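Local coordinates for GNA33 (Neisseria gonorrhoeae FA 1090, PDB 2G5D), which probably cleaves the beta-1,4 linkage between N-acetylmuramic acid and N-acetylglucosamine in peptidoglycan as a lytic transglycosylase, forming a 1,6-anhydro bond, at residues Y121-T133 against G229-H241. Sequence-based numbering, arbitrary orientation.
Sequences YYEPVLKGDGRRT and GYAEDPVELFFMH
An antiparallel strand pair, followed by a strand-to-helix turn, joins 125-129 to 229-231 and helix 234-241. Asp129 and Tyr230 form a hydrogen-bonded pair: Asp129 N to Tyr230 O and Tyr230 N to Asp129 O both measure 2.8 Å. At the neighbouring non-hydrogen-bonded pair, Gly128 CA and Ala231 CA are 4.2 Å apart. One residue past this bridge, Glu232 N donates to Lys127 O (3.0 Å, N-H...O 164°); a water also donates to this oxygen and accepts from Asp233 N. Beyond the strand the chain folds over the Tyr230 ring, Arg132 CB lying 3.8 Å from its centroid and 10° off the normal, a CH-pi contact. Both segments fall in the sequence range of the MltA-specific insert family, although 121-123 pairs with strand 384-391. Helix 234-241, N-capped by Asp233 (Glu236 N to Asp233 OD2 2.7 Å), crosses strand 125-129 with axes 8.9 Å apart and 121° between their directions. Leu126 lies between strand and helix, its CD1 on Ala231 CB (3.9 Å) and its CD2 on Met240 SD (3.8 Å), while Pro124 CG packs on Met240. A water donates to both Val125 O and Glu236 OE2, and Glu236 OE1 pairs with Lys292 of helix 288-297.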
ATOM      1  N   TYR A 121       6.112   4.513  -3.585  1.00 30.81           N
ATOM      2  CA  TYR A 121       5.211   3.652  -4.339  1.00 30.85           C
ATOM      3  C   TYR A 121       4.182   4.479  -5.063  1.00 30.56           C
ATOM      4  O   TYR A 121       4.069   5.679  -4.816  1.00 30.27           O
ATOM      5  CB  TYR A 121       4.565   2.560  -3.469  1.00 31.32           C
ATOM      6  CG  TYR A 121       3.549   2.980  -2.421  1.00 31.69           C
ATOM      7  CD1 TYR A 121       2.224   2.538  -2.491  1.00 32.35           C
ATOM      8  CD2 TYR A 121       3.925   3.759  -1.316  1.00 32.41           C
ATOM      9  CE1 TYR A 121       1.300   2.877  -1.504  1.00 33.02           C
ATOM     10  CE2 TYR A 121       3.012   4.098  -0.332  1.00 31.46           C
ATOM     11  CZ  TYR A 121       1.709   3.672  -0.433  1.00 32.73           C
ATOM     12  OH  TYR A 121       0.824   4.020   0.555  1.00 34.47           O
ATOM     13  N   TYR A 122       3.430   3.827  -5.950  1.00 30.04           N
ATOM     14  CA  TYR A 122       2.496   4.530  -6.824  1.00 29.46           C
ATOM     15  C   TYR A 122       1.392   3.631  -7.377  1.00 29.09           C
ATOM     16  O   TYR A 122       1.434   2.408  -7.230  1.00 29.06           O
ATOM     17  CB  TYR A 122       3.259   5.215  -7.979  1.00 29.25           C
ATOM     18  CG  TYR A 122       3.575   4.331  -9.161  1.00 28.98           C
ATOM     19  CD1 TYR A 122       2.959   4.538 -10.395  1.00 27.79           C
ATOM     20  CD2 TYR A 122       4.498   3.290  -9.051  1.00 27.72           C
ATOM     21  CE1 TYR A 122       3.246   3.722 -11.473  1.00 27.45           C
ATOM     22  CE2 TYR A 122       4.791   2.484 -10.115  1.00 28.27           C
ATOM     23  CZ  TYR A 122       4.171   2.702 -11.327  1.00 27.98           C
ATOM     24  OH  TYR A 122       4.483   1.893 -12.375  1.00 28.63           O
ATOM     25  N   GLU A 123       0.406   4.264  -8.004  1.00 28.48           N
ATOM     26  CA  GLU A 123      -0.680   3.576  -8.671  1.00 28.79           C
ATOM     27  C   GLU A 123      -0.448   3.554 -10.187  1.00 27.34           C
ATOM     28  O   GLU A 123      -0.522   4.590 -10.848  1.00 27.40           O
ATOM     29  CB  GLU A 123      -2.026   4.223  -8.330  1.00 28.38           C
ATOM     30  CG  GLU A 123      -3.215   3.472  -8.963  1.00 30.63           C
ATOM     31  CD  GLU A 123      -4.551   4.157  -8.752  1.00 31.36           C
ATOM     32  OE1 GLU A 123      -4.579   5.315  -8.288  1.00 35.69           O
ATOM     33  OE2 GLU A 123      -5.584   3.540  -9.073  1.00 36.33           O
ATOM     34  N   PRO A 124      -0.161   2.371 -10.756  1.00 26.61           N
ATOM     35  CA  PRO A 124       0.102   2.358 -12.208  1.00 25.99           C
ATOM     36  C   PRO A 124      -1.131   2.608 -13.086  1.00 25.89           C
ATOM     37  O   PRO A 124      -2.254   2.248 -12.717  1.00 25.29           O
ATOM     38  CB  PRO A 124       0.662   0.958 -12.459  1.00 25.54           C
ATOM     39  CG  PRO A 124       0.140   0.126 -11.344  1.00 26.69           C
ATOM     40  CD  PRO A 124      -0.051   1.031 -10.154  1.00 26.25           C
ATOM     41  N   VAL A 125      -0.892   3.258 -14.226  1.00 26.16           N
ATOM     42  CA  VAL A 125      -1.842   3.340 -15.346  1.00 26.10           C
ATOM     43  C   VAL A 125      -1.376   2.367 -16.439  1.00 25.82           C
ATOM     44  O   VAL A 125      -0.216   2.354 -16.810  1.00 25.70           O
ATOM     45  CB  VAL A 125      -1.963   4.800 -15.909  1.00 26.30           C
ATOM     46  CG1 VAL A 125      -2.849   4.861 -17.178  1.00 26.70           C
ATOM     47  CG2 VAL A 125      -2.527   5.701 -14.870  1.00 26.01           C
ATOM     48  N   LEU A 126      -2.268   1.522 -16.932  1.00 25.73           N
ATOM     49  CA  LEU A 126      -1.878   0.670 -18.058  1.00 26.28           C
ATOM     50  C   LEU A 126      -2.923   0.648 -19.151  1.00 25.50           C
ATOM     51  O   LEU A 126      -4.109   0.643 -18.875  1.00 25.08           O
ATOM     52  CB  LEU A 126      -1.464  -0.754 -17.622  1.00 25.96           C
ATOM     53  CG  LEU A 126      -2.153  -1.602 -16.546  1.00 28.01           C
ATOM     54  CD1 LEU A 126      -1.875  -3.070 -16.791  1.00 24.88           C
ATOM     55  CD2 LEU A 126      -1.697  -1.175 -15.108  1.00 27.52           C
ATOM     56  N   LYS A 127      -2.455   0.672 -20.396  1.00 25.73           N
ATOM     57  CA  LYS A 127      -3.343   0.583 -21.559  1.00 26.01           C
ATOM     58  C   LYS A 127      -4.153  -0.722 -21.517  1.00 26.24           C
ATOM     59  O   LYS A 127      -3.632  -1.788 -21.179  1.00 25.70           O
ATOM     60  CB  LYS A 127      -2.538   0.672 -22.856  1.00 25.46           C
ATOM     61  CG  LYS A 127      -1.821   1.989 -23.078  1.00 26.10           C
ATOM     62  CD  LYS A 127      -0.934   1.878 -24.321  1.00 28.45           C
ATOM     63  CE  LYS A 127      -0.388   3.220 -24.746  1.00 31.44           C
ATOM     64  NZ  LYS A 127       0.221   3.131 -26.111  1.00 32.42           N
ATOM     65  N   GLY A 128      -5.437  -0.623 -21.840  1.00 26.74           N
ATOM     66  CA  GLY A 128      -6.329  -1.770 -21.754  1.00 27.11           C
ATOM     67  C   GLY A 128      -7.732  -1.408 -22.174  1.00 26.99           C
ATOM     68  O   GLY A 128      -7.943  -0.342 -22.743  1.00 26.83           O
ATOM     69  N   ASP A 129      -8.689  -2.293 -21.894  1.00 26.97           N
ATOM     70  CA  ASP A 129     -10.086  -2.064 -22.271  1.00 27.28           C
ATOM     71  C   ASP A 129     -11.034  -2.790 -21.315  1.00 27.32           C
ATOM     72  O   ASP A 129     -10.611  -3.640 -20.551  1.00 27.32           O
ATOM     73  CB  ASP A 129     -10.327  -2.522 -23.723  1.00 27.42           C
ATOM     74  CG  ASP A 129     -11.149  -1.520 -24.548  1.00 27.62           C
ATOM     75  OD1 ASP A 129     -12.083  -0.875 -24.013  1.00 27.09           O
ATOM     76  OD2 ASP A 129     -10.853  -1.385 -25.755  1.00 26.85           O
ATOM     77  N   GLY A 130     -12.319  -2.446 -21.366  1.00 28.14           N
ATOM     78  CA  GLY A 130     -13.351  -3.161 -20.612  1.00 28.75           C
ATOM     79  C   GLY A 130     -13.779  -4.433 -21.322  1.00 29.61           C
ATOM     80  O   GLY A 130     -14.579  -5.201 -20.794  1.00 29.68           O
ATOM     81  N   ARG A 131     -13.219  -4.641 -22.515  1.00 30.04           N
ATOM     82  CA  ARG A 131     -13.510  -5.774 -23.388  1.00 30.75           C
ATOM     83  C   ARG A 131     -12.223  -6.392 -23.870  1.00 31.05           C
ATOM     84  O   ARG A 131     -11.156  -5.780 -23.790  1.00 31.26           O
ATOM     85  CB  ARG A 131     -14.196  -5.287 -24.652  1.00 30.57           C
ATOM     86  CG  ARG A 131     -15.687  -5.300 -24.683  1.00 31.52           C
ATOM     87  CD  ARG A 131     -16.130  -4.677 -26.007  1.00 30.57           C
ATOM     88  NE  ARG A 131     -15.331  -3.481 -26.311  1.00 33.63           N
ATOM     89  CZ  ARG A 131     -14.703  -3.231 -27.465  1.00 33.16           C
ATOM     90  NH1 ARG A 131     -14.776  -4.080 -28.479  1.00 32.45           N
ATOM     91  NH2 ARG A 131     -14.006  -2.107 -27.604  1.00 32.77           N
ATOM     92  N   ARG A 132     -12.330  -7.593 -24.419  1.00 31.57           N
ATOM     93  CA  ARG A 132     -11.229  -8.169 -25.164  1.00 31.89           C
ATOM     94  C   ARG A 132     -11.227  -7.512 -26.544  1.00 31.67           C
ATOM     95  O   ARG A 132     -12.254  -7.434 -27.188  1.00 31.49           O
ATOM     96  CB  ARG A 132     -11.411  -9.678 -25.280  1.00 32.34           C
ATOM     97  CG  ARG A 132     -10.161 -10.418 -25.689  1.00 34.21           C
ATOM     98  CD  ARG A 132     -10.500 -11.813 -26.147  1.00 38.23           C
ATOM     99  NE  ARG A 132      -9.305 -12.531 -26.584  1.00 42.32           N
ATOM    100  CZ  ARG A 132      -9.304 -13.548 -27.444  1.00 45.04           C
ATOM    101  NH1 ARG A 132     -10.440 -13.979 -27.992  1.00 46.01           N
ATOM    102  NH2 ARG A 132      -8.156 -14.135 -27.770  1.00 45.65           N
ATOM    103  N   THR A 133     -10.075  -7.003 -26.964  1.00 31.92           N
ATOM    104  CA  THR A 133      -9.898  -6.461 -28.308  1.00 32.11           C
ATOM    105  C   THR A 133      -8.620  -7.055 -28.899  1.00 32.50           C
ATOM    106  O   THR A 133      -7.924  -7.824 -28.236  1.00 32.49           O
ATOM    107  CB  THR A 133      -9.781  -4.909 -28.311  1.00 32.11           C
ATOM    108  OG1 THR A 133      -8.620  -4.513 -27.560  1.00 31.11           O
ATOM    109  CG2 THR A 133     -11.038  -4.245 -27.728  1.00 31.41           C
ATOM    110  N   GLY A 229     -11.713  -6.513 -17.019  1.00 31.74           N
ATOM    111  CA  GLY A 229     -11.184  -5.820 -18.171  1.00 30.85           C
ATOM    112  C   GLY A 229      -9.966  -6.542 -18.670  1.00 30.25           C
ATOM    113  O   GLY A 229      -9.637  -7.628 -18.180  1.00 30.38           O
ATOM    114  N   TYR A 230      -9.302  -5.934 -19.649  1.00 29.84           N
ATOM    115  CA  TYR A 230      -8.187  -6.551 -20.351  1.00 29.53           C
ATOM    116  C   TYR A 230      -7.026  -5.574 -20.470  1.00 29.15           C
ATOM    117  O   TYR A 230      -7.231  -4.412 -20.802  1.00 29.19           O
ATOM    118  CB  TYR A 230      -8.634  -7.047 -21.739  1.00 29.57           C
ATOM    119  CG  TYR A 230      -9.587  -8.220 -21.668  1.00 29.44           C
ATOM    120  CD1 TYR A 230     -10.942  -8.028 -21.396  1.00 29.76           C
ATOM    121  CD2 TYR A 230      -9.128  -9.520 -21.838  1.00 30.14           C
ATOM    122  CE1 TYR A 230     -11.815  -9.102 -21.310  1.00 31.46           C
ATOM    123  CE2 TYR A 230      -9.994 -10.609 -21.753  1.00 30.41           C
ATOM    124  CZ  TYR A 230     -11.331 -10.390 -21.484  1.00 30.59           C
ATOM    125  OH  TYR A 230     -12.197 -11.456 -21.401  1.00 31.77           O
ATOM    126  N   ALA A 231      -5.817  -6.056 -20.184  1.00 28.43           N
ATOM    127  CA  ALA A 231      -4.595  -5.267 -20.335  1.00 27.80           C
ATOM    128  C   ALA A 231      -3.927  -5.538 -21.686  1.00 27.40           C
ATOM    129  O   ALA A 231      -4.009  -6.648 -22.220  1.00 26.71           O
ATOM    130  CB  ALA A 231      -3.633  -5.582 -19.201  1.00 27.47           C
ATOM    131  N   GLU A 232      -3.238  -4.541 -22.231  1.00 27.52           N
ATOM    132  CA  GLU A 232      -2.510  -4.730 -23.486  1.00 27.31           C
ATOM    133  C   GLU A 232      -1.240  -5.559 -23.279  1.00 27.53           C
ATOM    134  O   GLU A 232      -0.928  -6.452 -24.088  1.00 27.40           O
ATOM    135  CB  GLU A 232      -2.166  -3.385 -24.144  1.00 27.51           C
ATOM    136  CG  GLU A 232      -3.349  -2.727 -24.842  1.00 26.61           C
ATOM    137  CD  GLU A 232      -2.975  -1.491 -25.618  1.00 27.25           C
ATOM    138  OE1 GLU A 232      -3.873  -0.639 -25.844  1.00 25.89           O
ATOM    139  OE2 GLU A 232      -1.792  -1.364 -26.000  1.00 27.04           O
ATOM    140  N   ASP A 233      -0.534  -5.257 -22.188  1.00 27.20           N
ATOM    141  CA  ASP A 233       0.776  -5.818 -21.892  1.00 27.44           C
ATOM    142  C   ASP A 233       0.737  -6.647 -20.600  1.00 27.44           C
ATOM    143  O   ASP A 233       0.305  -6.135 -19.573  1.00 26.99           O
ATOM    144  CB  ASP A 233       1.800  -4.683 -21.755  1.00 27.44           C
ATOM    145  CG  ASP A 233       3.212  -5.187 -21.570  1.00 29.12           C
ATOM    146  OD1 ASP A 233       3.872  -5.481 -22.584  1.00 29.92           O
ATOM    147  OD2 ASP A 233       3.676  -5.291 -20.413  1.00 32.44           O
ATOM    148  N   PRO A 234       1.215  -7.921 -20.647  1.00 27.55           N
ATOM    149  CA  PRO A 234       1.206  -8.855 -19.493  1.00 26.71           C
ATOM    150  C   PRO A 234       2.235  -8.528 -18.405  1.00 26.89           C
ATOM    151  O   PRO A 234       2.048  -8.914 -17.249  1.00 25.83           O
ATOM    152  CB  PRO A 234       1.598 -10.193 -20.131  1.00 27.03           C
ATOM    153  CG  PRO A 234       2.481  -9.801 -21.265  1.00 26.60           C
ATOM    154  CD  PRO A 234       1.836  -8.553 -21.834  1.00 27.20           C
ATOM    155  N   VAL A 235       3.334  -7.881 -18.781  1.00 27.02           N
ATOM    156  CA  VAL A 235       4.343  -7.445 -17.806  1.00 27.22           C
ATOM    157  C   VAL A 235       3.834  -6.223 -17.039  1.00 27.57           C
ATOM    158  O   VAL A 235       3.955  -6.167 -15.804  1.00 27.56           O
ATOM    159  CB  VAL A 235       5.738  -7.173 -18.456  1.00 27.33           C
ATOM    160  CG1 VAL A 235       6.728  -6.594 -17.428  1.00 25.75           C
ATOM    161  CG2 VAL A 235       6.293  -8.441 -19.063  1.00 26.17           C
ATOM    162  N   GLU A 236       3.242  -5.267 -17.756  1.00 27.37           N
ATOM    163  CA  GLU A 236       2.556  -4.155 -17.094  1.00 27.96           C
ATOM    164  C   GLU A 236       1.452  -4.653 -16.170  1.00 27.98           C
ATOM    165  O   GLU A 236       1.260  -4.085 -15.087  1.00 28.43           O
ATOM    166  CB  GLU A 236       2.006  -3.112 -18.077  1.00 27.83           C
ATOM    167  CG  GLU A 236       3.063  -2.303 -18.801  1.00 27.87           C
ATOM    168  CD  GLU A 236       2.477  -1.151 -19.601  1.00 28.50           C
ATOM    169  OE1 GLU A 236       2.663  -1.127 -20.816  1.00 30.33           O
ATOM    170  OE2 GLU A 236       1.827  -0.256 -19.024  1.00 32.42           O
ATOM    171  N   LEU A 237       0.738  -5.710 -16.567  1.00 27.83           N
ATOM    172  CA  LEU A 237      -0.285  -6.284 -15.676  1.00 27.71           C
ATOM    173  C   LEU A 237       0.358  -6.931 -14.472  1.00 27.97           C
ATOM    174  O   LEU A 237      -0.181  -6.875 -13.361  1.00 27.32           O
ATOM    175  CB  LEU A 237      -1.128  -7.343 -16.372  1.00 27.75           C
ATOM    176  CG  LEU A 237      -2.635  -7.429 -16.115  1.00 28.58           C
ATOM    177  CD1 LEU A 237      -3.138  -8.885 -16.283  1.00 29.45           C
ATOM    178  CD2 LEU A 237      -3.134  -6.773 -14.788  1.00 27.79           C
ATOM    179  N   PHE A 238       1.510  -7.562 -14.705  1.00 28.22           N
ATOM    180  CA  PHE A 238       2.212  -8.268 -13.662  1.00 28.51           C
ATOM    181  C   PHE A 238       2.556  -7.273 -12.564  1.00 29.30           C
ATOM    182  O   PHE A 238       2.321  -7.535 -11.386  1.00 29.68           O
ATOM    183  CB  PHE A 238       3.468  -8.959 -14.212  1.00 28.33           C
ATOM    184  CG  PHE A 238       4.233  -9.732 -13.170  1.00 27.62           C
ATOM    185  CD1 PHE A 238       3.999 -11.089 -12.988  1.00 28.65           C
ATOM    186  CD2 PHE A 238       5.166  -9.101 -12.367  1.00 29.45           C
ATOM    187  CE1 PHE A 238       4.691 -11.811 -12.024  1.00 28.83           C
ATOM    188  CE2 PHE A 238       5.858  -9.810 -11.391  1.00 29.73           C
ATOM    189  CZ  PHE A 238       5.620 -11.167 -11.223  1.00 28.91           C
ATOM    190  N   PHE A 239       3.087  -6.119 -12.965  1.00 30.15           N
ATOM    191  CA  PHE A 239       3.473  -5.057 -12.024  1.00 31.05           C
ATOM    192  C   PHE A 239       2.318  -4.322 -11.321  1.00 31.19           C
ATOM    193  O   PHE A 239       2.499  -3.820 -10.212  1.00 30.94           O
ATOM    194  CB  PHE A 239       4.451  -4.089 -12.691  1.00 31.04           C
ATOM    195  CG  PHE A 239       5.875  -4.564 -12.649  1.00 33.00           C
ATOM    196  CD1 PHE A 239       6.362  -5.444 -13.620  1.00 32.94           C
ATOM    197  CD2 PHE A 239       6.733  -4.148 -11.622  1.00 32.62           C
ATOM    198  CE1 PHE A 239       7.671  -5.901 -13.576  1.00 34.27           C
ATOM    199  CE2 PHE A 239       8.043  -4.609 -11.567  1.00 33.74           C
ATOM    200  CZ  PHE A 239       8.516  -5.482 -12.551  1.00 33.64           C
ATOM    201  N   MET A 240       1.139  -4.275 -11.942  1.00 31.91           N
ATOM    202  CA  MET A 240      -0.081  -3.844 -11.245  1.00 32.83           C
ATOM    203  C   MET A 240      -0.358  -4.743 -10.054  1.00 32.46           C
ATOM    204  O   MET A 240      -0.775  -4.252  -8.995  1.00 32.24           O
ATOM    205  CB  MET A 240      -1.303  -3.850 -12.170  1.00 33.31           C
ATOM    206  CG  MET A 240      -2.537  -3.148 -11.586  1.00 34.19           C
ATOM    207  SD  MET A 240      -3.926  -3.077 -12.745  1.00 36.08           S
ATOM    208  CE  MET A 240      -4.730  -4.650 -12.458  1.00 35.82           C
ATOM    209  N   HIS A 241      -0.131  -6.049 -10.222  1.00 31.77           N
ATOM    210  CA  HIS A 241      -0.250  -7.001  -9.112  1.00 32.04           C
ATOM    211  C   HIS A 241       0.712  -6.623  -7.979  1.00 32.42           C
ATOM    212  O   HIS A 241       0.325  -6.626  -6.815  1.00 31.99           O
ATOM    213  CB  HIS A 241       0.040  -8.431  -9.572  1.00 31.81           C
ATOM    214  CG  HIS A 241      -1.125  -9.129 -10.204  1.00 31.15           C
ATOM    215  ND1 HIS A 241      -1.729  -8.683 -11.362  1.00 31.75           N
ATOM    216  CD2 HIS A 241      -1.754 -10.283  -9.875  1.00 30.54           C
ATOM    217  CE1 HIS A 241      -2.698  -9.514 -11.700  1.00 30.92           C
ATOM    218  NE2 HIS A 241      -2.734 -10.493 -10.814  1.00 30.02           N
TER
HETATM  219  O   HOH W   1       1.917   0.797 -16.375  1.00 30.43           O
HETATM  220  O   HOH W   2      -1.139  -2.670 -20.709  1.00 26.85           O